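PDB 6HBE: copper-containing nitrite reductase from Thermus scotoductus, which probably reduces nitrite to nitric oxide with electrons from cytochrome c, working as a copper-dependent homotrimer whose chains have three domains. Local coordinates for residues S166-Y171 with S357-V362; K174-M179 with A307-D312; I221-Y226 with E252-P257. All coordinates share one frame; numbering follows the deposited sequence.

Contact 1 (S166-Y171 with S357-V362); sequences SGRDFY and SFYPKV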
loop_
_atom_site.group_PDB
_atom_site.type_symbol
_atom_site.label_atom_id
_atom_site.label_comp_id
_atom_site.label_asym_id
_atom_site.label_seq_id
_atom_site.Cartn_x
_atom_site.Cartn_y
_atom_site.Cartn_z
ATOM N N SER C 166 -0.153 -7.520 14.398
ATOM C CA SER C 166 -1.350 -8.373 14.357
ATOM C C SER C 166 -1.564 -8.918 12.973
ATOM O O SER C 166 -1.058 -8.357 12.009
ATOM C CB SER C 166 -2.600 -7.624 14.789
ATOM O OG SER C 166 -2.896 -6.540 13.912
ATOM N N GLY C 167 -2.315 -10.018 12.880
ATOM C CA GLY C 167 -2.707 -10.542 11.569
ATOM C C GLY C 167 -3.664 -9.596 10.814
ATOM O O GLY C 167 -3.707 -9.602 9.577
ATOM N N ARG C 168 -4.461 -8.826 11.548
ATOM C CA ARG C 168 -5.296 -7.763 11.000
ATOM C C ARG C 168 -4.424 -6.728 10.267
ATOM O O ARG C 168 -4.741 -6.339 9.151
ATOM C CB ARG C 168 -6.059 -7.063 12.142
ATOM C CG ARG C 168 -6.967 -5.895 11.764
ATOM C CD ARG C 168 -8.210 -6.277 10.983
ATOM N NE ARG C 168 -7.989 -6.391 9.532
ATOM C CZ ARG C 168 -8.718 -7.105 8.675
ATOM N NH1 ARG C 168 -9.725 -7.892 9.080
ATOM N NH2 ARG C 168 -8.411 -7.062 7.366
ATOM N N ASP C 169 -3.347 -6.287 10.906
ATOM C CA ASP C 169 -2.419 -5.306 10.286
ATOM C C ASP C 169 -1.694 -5.946 9.095
ATOM O O ASP C 169 -1.459 -5.257 8.090
ATOM C CB ASP C 169 -1.378 -4.802 11.284
ATOM C CG ASP C 169 -1.950 -3.821 12.296
ATOM O OD1 ASP C 169 -3.100 -3.376 12.110
ATOM O OD2 ASP C 169 -1.222 -3.468 13.243
ATOM N N PHE C 170 -1.379 -7.242 9.181
ATOM C CA PHE C 170 -0.766 -7.950 8.042
ATOM C C PHE C 170 -1.675 -7.937 6.781
ATOM O O PHE C 170 -1.199 -7.652 5.653
ATOM C CB PHE C 170 -0.350 -9.376 8.402
ATOM C CG PHE C 170 0.266 -10.129 7.235
ATOM C CD1 PHE C 170 1.497 -9.732 6.708
ATOM C CD2 PHE C 170 -0.394 -11.201 6.671
ATOM C CE1 PHE C 170 2.042 -10.410 5.600
ATOM C CE2 PHE C 170 0.137 -11.863 5.550
ATOM C CZ PHE C 170 1.356 -11.463 5.032
ATOM N N TYR C 171 -2.952 -8.279 6.942
ATOM C CA TYR C 171 -3.942 -8.187 5.834
ATOM C C TYR C 171 -4.024 -6.765 5.259
ATOM O O TYR C 171 -4.052 -6.573 4.051
ATOM C CB TYR C 171 -5.340 -8.653 6.294
ATOM C CG TYR C 171 -5.660 -10.102 6.049
ATOM C CD1 TYR C 171 -4.895 -11.115 6.597
ATOM C CD2 TYR C 171 -6.800 -10.460 5.325
ATOM C CE1 TYR C 171 -5.205 -12.453 6.380
ATOM C CE2 TYR C 171 -7.128 -11.784 5.111
ATOM C CZ TYR C 171 -6.323 -12.782 5.631
ATOM O OH TYR C 171 -6.638 -14.101 5.383
ATOM N N SER C 357 -4.471 -14.986 13.923
ATOM C CA SER C 357 -4.577 -14.199 15.142
ATOM C C SER C 357 -6.011 -13.884 15.448
ATOM O O SER C 357 -6.876 -14.043 14.592
ATOM C CB SER C 357 -3.742 -12.905 15.069
ATOM O OG SER C 357 -4.336 -11.885 14.275
ATOM N N PHE C 358 -6.274 -13.416 16.681
ATOM C CA PHE C 358 -7.593 -12.966 17.088
ATOM C C PHE C 358 -7.585 -11.441 17.217
ATOM O O PHE C 358 -6.697 -10.896 17.846
ATOM C CB PHE C 358 -8.046 -13.592 18.429
ATOM C CG PHE C 358 -8.155 -15.095 18.403
ATOM C CD1 PHE C 358 -9.230 -15.715 17.795
ATOM C CD2 PHE C 358 -7.154 -15.900 18.983
ATOM C CE1 PHE C 358 -9.331 -17.105 17.772
ATOM C CE2 PHE C 358 -7.250 -17.278 18.967
ATOM C CZ PHE C 358 -8.336 -17.885 18.352
ATOM N N TYR C 359 -8.600 -10.773 16.647
ATOM C CA TYR C 359 -8.699 -9.298 16.643
ATOM C C TYR C 359 -10.079 -8.818 17.067
ATOM O O TYR C 359 -11.050 -9.098 16.386
ATOM C CB TYR C 359 -8.368 -8.734 15.241
ATOM C CG TYR C 359 -8.316 -7.230 15.200
ATOM C CD1 TYR C 359 -7.236 -6.542 15.747
ATOM C CD2 TYR C 359 -9.351 -6.497 14.657
ATOM C CE1 TYR C 359 -7.192 -5.148 15.738
ATOM C CE2 TYR C 359 -9.317 -5.102 14.643
ATOM C CZ TYR C 359 -8.224 -4.445 15.170
ATOM O OH TYR C 359 -8.189 -3.066 15.144
ATOM N N PRO C 360 -10.199 -8.080 18.165
ATOM C CA PRO C 360 -9.108 -7.617 19.037
ATOM C C PRO C 360 -8.495 -8.741 19.899
ATOM O O PRO C 360 -9.155 -9.770 20.134
ATOM C CB PRO C 360 -9.814 -6.567 19.915
ATOM C CG PRO C 360 -11.229 -7.036 19.982
ATOM C CD PRO C 360 -11.529 -7.743 18.687
ATOM N N LYS C 361 -7.224 -8.582 20.291
ATOM C CA LYS C 361 -6.530 -9.561 21.136
ATOM C C LYS C 361 -7.170 -9.735 22.541
ATOM O O LYS C 361 -7.243 -10.860 23.062
ATOM C CB LYS C 361 -5.045 -9.200 21.304
ATOM C CG LYS C 361 -4.208 -9.328 20.024
ATOM C CD LYS C 361 -2.795 -8.774 20.205
ATOM C CE LYS C 361 -1.923 -8.854 18.932
ATOM N NZ LYS C 361 -1.856 -10.223 18.342
ATOM N N VAL C 362 -7.602 -8.621 23.116
ATOM C CA VAL C 362 -8.242 -8.575 24.443
ATOM C C VAL C 362 -9.555 -7.811 24.331
ATOM O O VAL C 362 -9.578 -6.651 23.896
ATOM C CB VAL C 362 -7.354 -7.861 25.481
ATOM C CG1 VAL C 362 -7.994 -7.893 26.882
ATOM C CG2 VAL C 362 -5.970 -8.436 25.509
#
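Here the first turn of helix 167-172 docks against the edge of the plastocyanin/azurin-like domain, where strand 358-359 is an outermost strand of its sheet. The main encounter is between Arg168 and Tyr359. With CG anti to the backbone N (chi1 179°), the aliphatic part of Arg168 is laid over one face of the Tyr359 ring, and CG sits almost exactly above the ring centre, 3.7 Å from the centroid of Tyr359, a CH-pi contact. The anti chi1 of Tyr359 sends its ring out toward the helix. Arginine suits the place because it is apolar near the backbone and charged at its tip: bends at chi2 and chi3 carry the guanidinium off the ring, so the contact is made by CG and not by the guanidinium, whose plane is 78° from that of the ring. Its nitrogens instead form a salt bridge to Asp172 and a hydrogen bond to Gln352, tying the helix to strand 349-353 as well. Lys361 makes a looser contact, its CE 4.4 Å from CB of Ser166, and spends its ammonium on the carbonyls of Asp312, Pro313 and Gly315. Ser166 is the N-cap: its OG accepts from Asp169 N at 3.1 Å, the capping bond of the helix. Next to it Gly167 brings its backbone close to Ser357, whose side chain is about 9 Å from a bound copper ion, and a CB at this position would collide with the serine hydroxyl. Ser357 OG, also bonded to Val354 O, accepts a somewhat bent hydrogen bond from Gly167 N, 3.1 Å long with an angle of 135° at the hydrogen.

Contact 2 (K174-M179 with A307-D312); sequences KALYVM and AKRVVD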
loop_
_atom_site.group_PDB
_atom_site.type_symbol
_atom_site.label_atom_id
_atom_site.label_comp_id
_atom_site.label_asym_id
_atom_site.label_seq_id
_atom_site.Cartn_x
_atom_site.Cartn_y
_atom_site.Cartn_z
ATOM N N LYS C 174 -0.218 -2.822 7.013
ATOM C CA LYS C 174 0.192 -1.831 7.987
ATOM C C LYS C 174 1.380 -2.379 8.848
ATOM O O LYS C 174 1.165 -2.944 9.923
ATOM C CB LYS C 174 -1.007 -1.452 8.863
ATOM C CG LYS C 174 -0.719 -0.323 9.847
ATOM C CD LYS C 174 -1.839 -0.109 10.873
ATOM C CE LYS C 174 -1.433 0.955 11.886
ATOM N NZ LYS C 174 -2.325 1.077 13.082
ATOM N N ALA C 175 2.615 -2.221 8.378
ATOM C CA ALA C 175 3.800 -2.702 9.124
ATOM C C ALA C 175 4.108 -1.838 10.334
ATOM O O ALA C 175 4.088 -0.590 10.225
ATOM C CB ALA C 175 5.031 -2.715 8.217
ATOM N N LEU C 176 4.431 -2.461 11.479
ATOM C CA LEU C 176 4.880 -1.679 12.645
ATOM C C LEU C 176 6.338 -1.211 12.454
ATOM O O LEU C 176 6.645 -0.018 12.660
ATOM C CB LEU C 176 4.716 -2.471 13.949
ATOM C CG LEU C 176 5.162 -1.828 15.244
ATOM C CD1 LEU C 176 4.388 -0.581 15.570
ATOM C CD2 LEU C 176 5.047 -2.849 16.393
ATOM N N TYR C 177 7.225 -2.120 12.029
ATOM C CA TYR C 177 8.624 -1.755 11.820
ATOM C C TYR C 177 9.051 -2.268 10.457
ATOM O O TYR C 177 8.490 -3.263 9.962
ATOM C CB TYR C 177 9.542 -2.302 12.928
ATOM C CG TYR C 177 9.176 -1.836 14.327
ATOM C CD1 TYR C 177 9.096 -0.491 14.635
ATOM C CD2 TYR C 177 8.897 -2.767 15.340
ATOM C CE1 TYR C 177 8.692 -0.055 15.918
ATOM C CE2 TYR C 177 8.523 -2.339 16.625
ATOM C CZ TYR C 177 8.449 -0.993 16.918
ATOM O OH TYR C 177 8.086 -0.603 18.225
ATOM N N VAL C 178 9.985 -1.543 9.855
ATOM C CA VAL C 178 10.649 -1.974 8.603
ATOM C C VAL C 178 12.154 -1.781 8.781
ATOM O O VAL C 178 12.582 -0.740 9.285
ATOM C CB VAL C 178 10.117 -1.216 7.378
ATOM C CG1 VAL C 178 10.672 -1.847 6.096
ATOM C CG2 VAL C 178 8.593 -1.251 7.338
ATOM N N MET C 179 12.949 -2.771 8.409
ATOM C CA MET C 179 14.376 -2.831 8.881
ATOM C C MET C 179 15.333 -3.523 7.934
ATOM O O MET C 179 14.904 -4.367 7.136
ATOM C CB MET C 179 14.467 -3.481 10.288
ATOM C CG MET C 179 14.021 -4.921 10.417
ATOM S SD MET C 179 13.575 -5.407 12.133
ATOM C CE MET C 179 11.910 -4.786 12.137
ATOM N N ALA C 307 12.047 -4.440 29.467
ATOM C CA ALA C 307 11.391 -4.296 28.143
ATOM C C ALA C 307 10.323 -3.220 28.133
ATOM O O ALA C 307 9.520 -3.144 29.062
ATOM C CB ALA C 307 10.771 -5.630 27.709
ATOM N N LYS C 308 10.282 -2.409 27.076
ATOM C CA LYS C 308 9.202 -1.411 26.948
ATOM C C LYS C 308 8.045 -1.844 26.047
ATOM O O LYS C 308 6.954 -1.311 26.163
ATOM C CB LYS C 308 9.715 0.005 26.628
ATOM C CG LYS C 308 10.575 0.170 25.412
ATOM C CD LYS C 308 11.268 1.537 25.392
ATOM C CE LYS C 308 12.230 1.562 24.210
ATOM N NZ LYS C 308 12.788 2.912 23.855
ATOM N N ARG C 309 8.258 -2.860 25.212
ATOM C CA ARG C 309 7.212 -3.348 24.315
ATOM C C ARG C 309 7.533 -4.783 23.923
ATOM O O ARG C 309 8.713 -5.113 23.677
ATOM C CB ARG C 309 7.126 -2.436 23.063
ATOM C CG ARG C 309 6.213 -2.935 21.955
ATOM C CD ARG C 309 6.001 -1.905 20.846
ATOM N NE ARG C 309 4.843 -1.036 21.087
ATOM C CZ ARG C 309 4.570 0.097 20.429
ATOM N NH1 ARG C 309 5.361 0.544 19.436
ATOM N NH2 ARG C 309 3.477 0.793 20.769
ATOM N N VAL C 310 6.507 -5.640 23.918
ATOM C CA VAL C 310 6.593 -6.958 23.297
ATOM C C VAL C 310 5.552 -7.055 22.192
ATOM O O VAL C 310 4.363 -6.920 22.443
ATOM C CB VAL C 310 6.337 -8.121 24.299
ATOM C CG1 VAL C 310 6.551 -9.474 23.604
ATOM C CG2 VAL C 310 7.260 -7.977 25.495
ATOM N N VAL C 311 6.021 -7.324 20.972
ATOM C CA VAL C 311 5.187 -7.401 19.775
ATOM C C VAL C 311 4.992 -8.895 19.473
ATOM O O VAL C 311 5.956 -9.662 19.554
ATOM C CB VAL C 311 5.898 -6.722 18.572
ATOM C CG1 VAL C 311 5.018 -6.765 17.322
ATOM C CG2 VAL C 311 6.303 -5.280 18.914
ATOM N N ASP C 312 3.755 -9.298 19.161
ATOM C CA ASP C 312 3.453 -10.673 18.779
ATOM C C ASP C 312 2.271 -10.695 17.810
ATOM O O ASP C 312 1.144 -10.490 18.229
ATOM C CB ASP C 312 3.139 -11.508 20.039
ATOM C CG ASP C 312 2.896 -12.989 19.738
ATOM O OD1 ASP C 312 2.817 -13.443 18.558
ATOM O OD2 ASP C 312 2.830 -13.741 20.712
#
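The Tyr177 ring carries CG of its own neighbour Leu176 on one face, 3.6 Å above the plane and over the centre, while the guanidinium of Arg309 is met at its edge by the phenol oxygen. The ring and guanidinium planes are 45° apart, and the two side chains cross obliquely. Arg309 NH1 donates to Tyr177 OH over 3.2 Å, a nearly straight bond (163°) lying in the guanidinium plane. Arg309 reaches there because its chain runs extended as far as chi2 and then turns at chi3 (-91°), with CD packed 3.6 Å from Tyr177 OH. Arginine, with several N-H groups in one plane, can serve more than one partner: NH2 forms salt bridges to Glu322 and to Glu376 of the third subunit. Tyr177 OH likewise has a second partner, His410 of that subunit, so the hydroxyl is held from two chains. Beside this polar end lies a small apolar patch. Leu176, its CG anti to the backbone N, meets Val311 tip to tip, CD2 of Leu176 lying 3.7 Å from CG2 of Val311. Its other branch, CD1, comes within 4.1 Å of Arg309 NH1. Branched aliphatic side chains suit this place, since their methyl groups can meet tip to tip without a polar group to satisfy. The Tyr177 side chain is about 5 Å from that of Asp36, a calcium ligand. Leu176 and Tyr177 both face Ala163 on strand 154-163, the classic beta bulge, here on an outermost strand of one sheet, joined through side chains to an outermost strand of another at a subunit interface.

Contact 3 (I221-Y226 with E252-P257); sequences IFEYMY and EWRVPP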
loop_
_atom_site.group_PDB
_atom_site.type_symbol
_atom_site.label_atom_id
_atom_site.label_comp_id
_atom_site.label_asym_id
_atom_site.label_seq_id
_atom_site.Cartn_x
_atom_site.Cartn_y
_atom_site.Cartn_z
ATOM N N ILE C 221 25.171 7.776 -7.065
ATOM C CA ILE C 221 24.366 7.287 -8.191
ATOM C C ILE C 221 24.955 5.934 -8.519
ATOM O O ILE C 221 26.150 5.867 -8.832
ATOM C CB ILE C 221 24.448 8.254 -9.421
ATOM C CG1 ILE C 221 23.833 9.610 -9.049
ATOM C CG2 ILE C 221 23.715 7.705 -10.632
ATOM C CD1 ILE C 221 23.911 10.689 -10.115
ATOM N N PHE C 222 24.146 4.866 -8.425
ATOM C CA PHE C 222 24.622 3.500 -8.639
ATOM C C PHE C 222 25.081 3.331 -10.087
ATOM O O PHE C 222 24.348 3.630 -11.035
ATOM C CB PHE C 222 23.556 2.421 -8.309
ATOM C CG PHE C 222 23.022 2.472 -6.894
ATOM C CD1 PHE C 222 23.876 2.548 -5.815
ATOM C CD2 PHE C 222 21.663 2.378 -6.656
ATOM C CE1 PHE C 222 23.393 2.564 -4.506
ATOM C CE2 PHE C 222 21.165 2.405 -5.354
ATOM C CZ PHE C 222 22.035 2.475 -4.275
ATOM N N GLU C 223 26.304 2.845 -10.260
ATOM C CA GLU C 223 26.893 2.786 -11.598
ATOM C C GLU C 223 26.277 1.673 -12.444
ATOM O O GLU C 223 25.859 1.914 -13.592
ATOM C CB GLU C 223 28.408 2.645 -11.502
ATOM C CG GLU C 223 29.011 3.735 -10.593
ATOM C CD GLU C 223 30.492 3.917 -10.752
ATOM O OE1 GLU C 223 30.956 3.974 -11.911
ATOM O OE2 GLU C 223 31.185 4.006 -9.716
ATOM N N TYR C 224 26.245 0.462 -11.890
ATOM C CA TYR C 224 25.678 -0.710 -12.575
ATOM C C TYR C 224 24.796 -1.490 -11.603
ATOM O O TYR C 224 25.198 -1.707 -10.483
ATOM C CB TYR C 224 26.784 -1.658 -13.071
ATOM C CG TYR C 224 27.893 -1.019 -13.890
ATOM C CD1 TYR C 224 27.611 -0.221 -15.001
ATOM C CD2 TYR C 224 29.243 -1.261 -13.579
ATOM C CE1 TYR C 224 28.635 0.373 -15.758
ATOM C CE2 TYR C 224 30.283 -0.673 -14.331
ATOM C CZ TYR C 224 29.972 0.143 -15.412
ATOM O OH TYR C 224 31.000 0.701 -16.158
ATOM N N MET C 225 23.630 -1.946 -12.055
ATOM C CA MET C 225 22.748 -2.803 -11.265
ATOM C C MET C 225 22.271 -3.977 -12.114
ATOM O O MET C 225 22.103 -3.841 -13.302
ATOM C CB MET C 225 21.522 -2.038 -10.753
ATOM C CG MET C 225 21.786 -0.626 -10.303
ATOM S SD MET C 225 20.467 0.122 -9.328
ATOM C CE MET C 225 19.086 -0.022 -10.450
ATOM N N TYR C 226 22.012 -5.107 -11.464
ATOM C CA TYR C 226 21.600 -6.330 -12.135
ATOM C C TYR C 226 20.326 -6.857 -11.489
ATOM O O TYR C 226 20.351 -7.291 -10.333
ATOM C CB TYR C 226 22.736 -7.360 -12.066
ATOM C CG TYR C 226 24.063 -6.785 -12.519
ATOM C CD1 TYR C 226 24.920 -6.152 -11.613
ATOM C CD2 TYR C 226 24.460 -6.858 -13.855
ATOM C CE1 TYR C 226 26.134 -5.601 -12.034
ATOM C CE2 TYR C 226 25.666 -6.317 -14.280
ATOM C CZ TYR C 226 26.502 -5.698 -13.381
ATOM O OH TYR C 226 27.702 -5.159 -13.796
ATOM N N GLU C 252 26.816 -2.414 -8.186
ATOM C CA GLU C 252 28.232 -2.021 -8.146
ATOM C C GLU C 252 28.334 -0.483 -8.131
ATOM O O GLU C 252 27.723 0.178 -8.969
ATOM C CB GLU C 252 28.945 -2.585 -9.385
ATOM C CG GLU C 252 28.995 -4.097 -9.446
ATOM C CD GLU C 252 29.756 -4.601 -10.678
ATOM O OE1 GLU C 252 29.379 -4.266 -11.804
ATOM O OE2 GLU C 252 30.746 -5.332 -10.508
ATOM N N TRP C 253 29.082 0.071 -7.174
ATOM C CA TRP C 253 29.233 1.500 -7.004
ATOM C C TRP C 253 30.597 1.769 -6.355
ATOM O O TRP C 253 30.992 1.066 -5.425
ATOM C CB TRP C 253 28.076 2.050 -6.098
ATOM C CG TRP C 253 28.145 3.528 -5.698
ATOM C CD1 TRP C 253 28.061 4.617 -6.524
ATOM C CD2 TRP C 253 28.225 4.053 -4.363
ATOM N NE1 TRP C 253 28.154 5.780 -5.792
ATOM C CE2 TRP C 253 28.263 5.458 -4.467
ATOM C CE3 TRP C 253 28.365 3.468 -3.102
ATOM C CZ2 TRP C 253 28.352 6.291 -3.345
ATOM C CZ3 TRP C 253 28.452 4.297 -1.990
ATOM C CH2 TRP C 253 28.462 5.691 -2.123
ATOM N N ARG C 254 31.299 2.788 -6.843
ATOM C CA ARG C 254 32.498 3.310 -6.167
ATOM C C ARG C 254 32.158 4.451 -5.245
ATOM O O ARG C 254 31.423 5.358 -5.625
ATOM C CB ARG C 254 33.546 3.755 -7.179
ATOM C CG ARG C 254 34.210 2.549 -7.828
ATOM C CD ARG C 254 34.985 2.893 -9.069
ATOM N NE ARG C 254 34.121 3.288 -10.178
ATOM C CZ ARG C 254 34.492 3.298 -11.457
ATOM N NH1 ARG C 254 35.718 2.929 -11.820
ATOM N NH2 ARG C 254 33.633 3.689 -12.390
ATOM N N VAL C 255 32.708 4.413 -4.039
ATOM C CA VAL C 255 32.535 5.490 -3.076
ATOM C C VAL C 255 33.285 6.702 -3.692
ATOM O O VAL C 255 34.481 6.564 -4.039
ATOM C CB VAL C 255 33.111 5.149 -1.685
ATOM C CG1 VAL C 255 32.880 6.291 -0.713
ATOM C CG2 VAL C 255 32.490 3.889 -1.077
ATOM N N PRO C 256 32.600 7.854 -3.865
ATOM C CA PRO C 256 33.251 9.072 -4.354
ATOM C C PRO C 256 34.468 9.485 -3.504
ATOM O O PRO C 256 34.604 9.072 -2.353
ATOM C CB PRO C 256 32.136 10.136 -4.264
ATOM C CG PRO C 256 30.858 9.347 -4.412
ATOM C CD PRO C 256 31.143 8.061 -3.698
ATOM N N PRO C 257 35.360 10.307 -4.071
ATOM C CA PRO C 257 36.627 10.595 -3.367
ATOM C C PRO C 257 36.551 11.644 -2.266
ATOM O O PRO C 257 37.475 12.475 -2.142
ATOM C CB PRO C 257 37.560 11.029 -4.516
ATOM C CG PRO C 257 36.632 11.567 -5.567
ATOM C CD PRO C 257 35.407 10.691 -5.493
HETATM O O HOH W 1 31.048 6.345 -8.102
#
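Glu223 OE2 is the best-held polar atom, gripped by three donors: Arg254 NE, the backbone N of Arg254 and a water. Arg254 NE approaches the syn lone pair of Glu223 OE2 at 3.1 Å and almost straight (173°), while Arg254 N uses the anti lone pair of the same oxygen. The water donates to this oxygen and also to Arg254 O. The other oxygen, Glu223 OE1, takes Arg254 NH2 on its syn lone pair at 2.7 Å, which completes a side-on, bidentate salt bridge with carboxylate and guanidinium nearly coplanar (26°). A long extended glutamate and an arginine bent at chi3 suit this pairing, each bringing a flat group with two matching atoms. The carboxylate is carried by the antiparallel pairing of strands 222-227 and 248-254. Tyr224 and Glu252 form a hydrogen-bonded pair, Glu252 N to Tyr224 O being the shorter bond at 2.9 Å. Glu223 N adds a weak bond to Glu252 O, so Glu223 and Tyr224 both face Glu252, a classic beta bulge. On the face shared with Tyr224, Glu252 lifts OE1 to Tyr226 OH, which donates over 2.8 Å from above the carboxylate plane. Met144 N grips Glu252 OE1 too, and Tyr199 OH binds its other oxygen. Trp253 CD1 lies 3.2 Å from Ile221 O, and its NE1 binds Asn83 of the third subunit, where Ile221 packs on His80, a copper ligand. So many donors around both glutamates would be expected to favour their ionised forms, with Arg254 balancing the charge of Glu223.

How the contacts relate
Contacts 1 and 2 are neighbours, their centres 13 Å apart, and they touch: a lysine of contact 1 reaches Asp312 of contact 2, while Asp169 O and Lys174 N are placed for a probable hydrogen bond. Helix 167-172 is followed in the chain by strand 177-180. Contact 3 lies across the chain's centre from contact 1, 42 Å away between centres, and 33 Å from contact 2. Along the sequence the three are nested, 3 inside 2 inside 1. Contacts 2 and 3 share a six-stranded sheet, 2 on an outermost strand, 177-180, and 3 between strands 248-254 and 222-227. Both touch the third subunit and contact 1 the second, so domain packing and trimer assembly draw on the same elements.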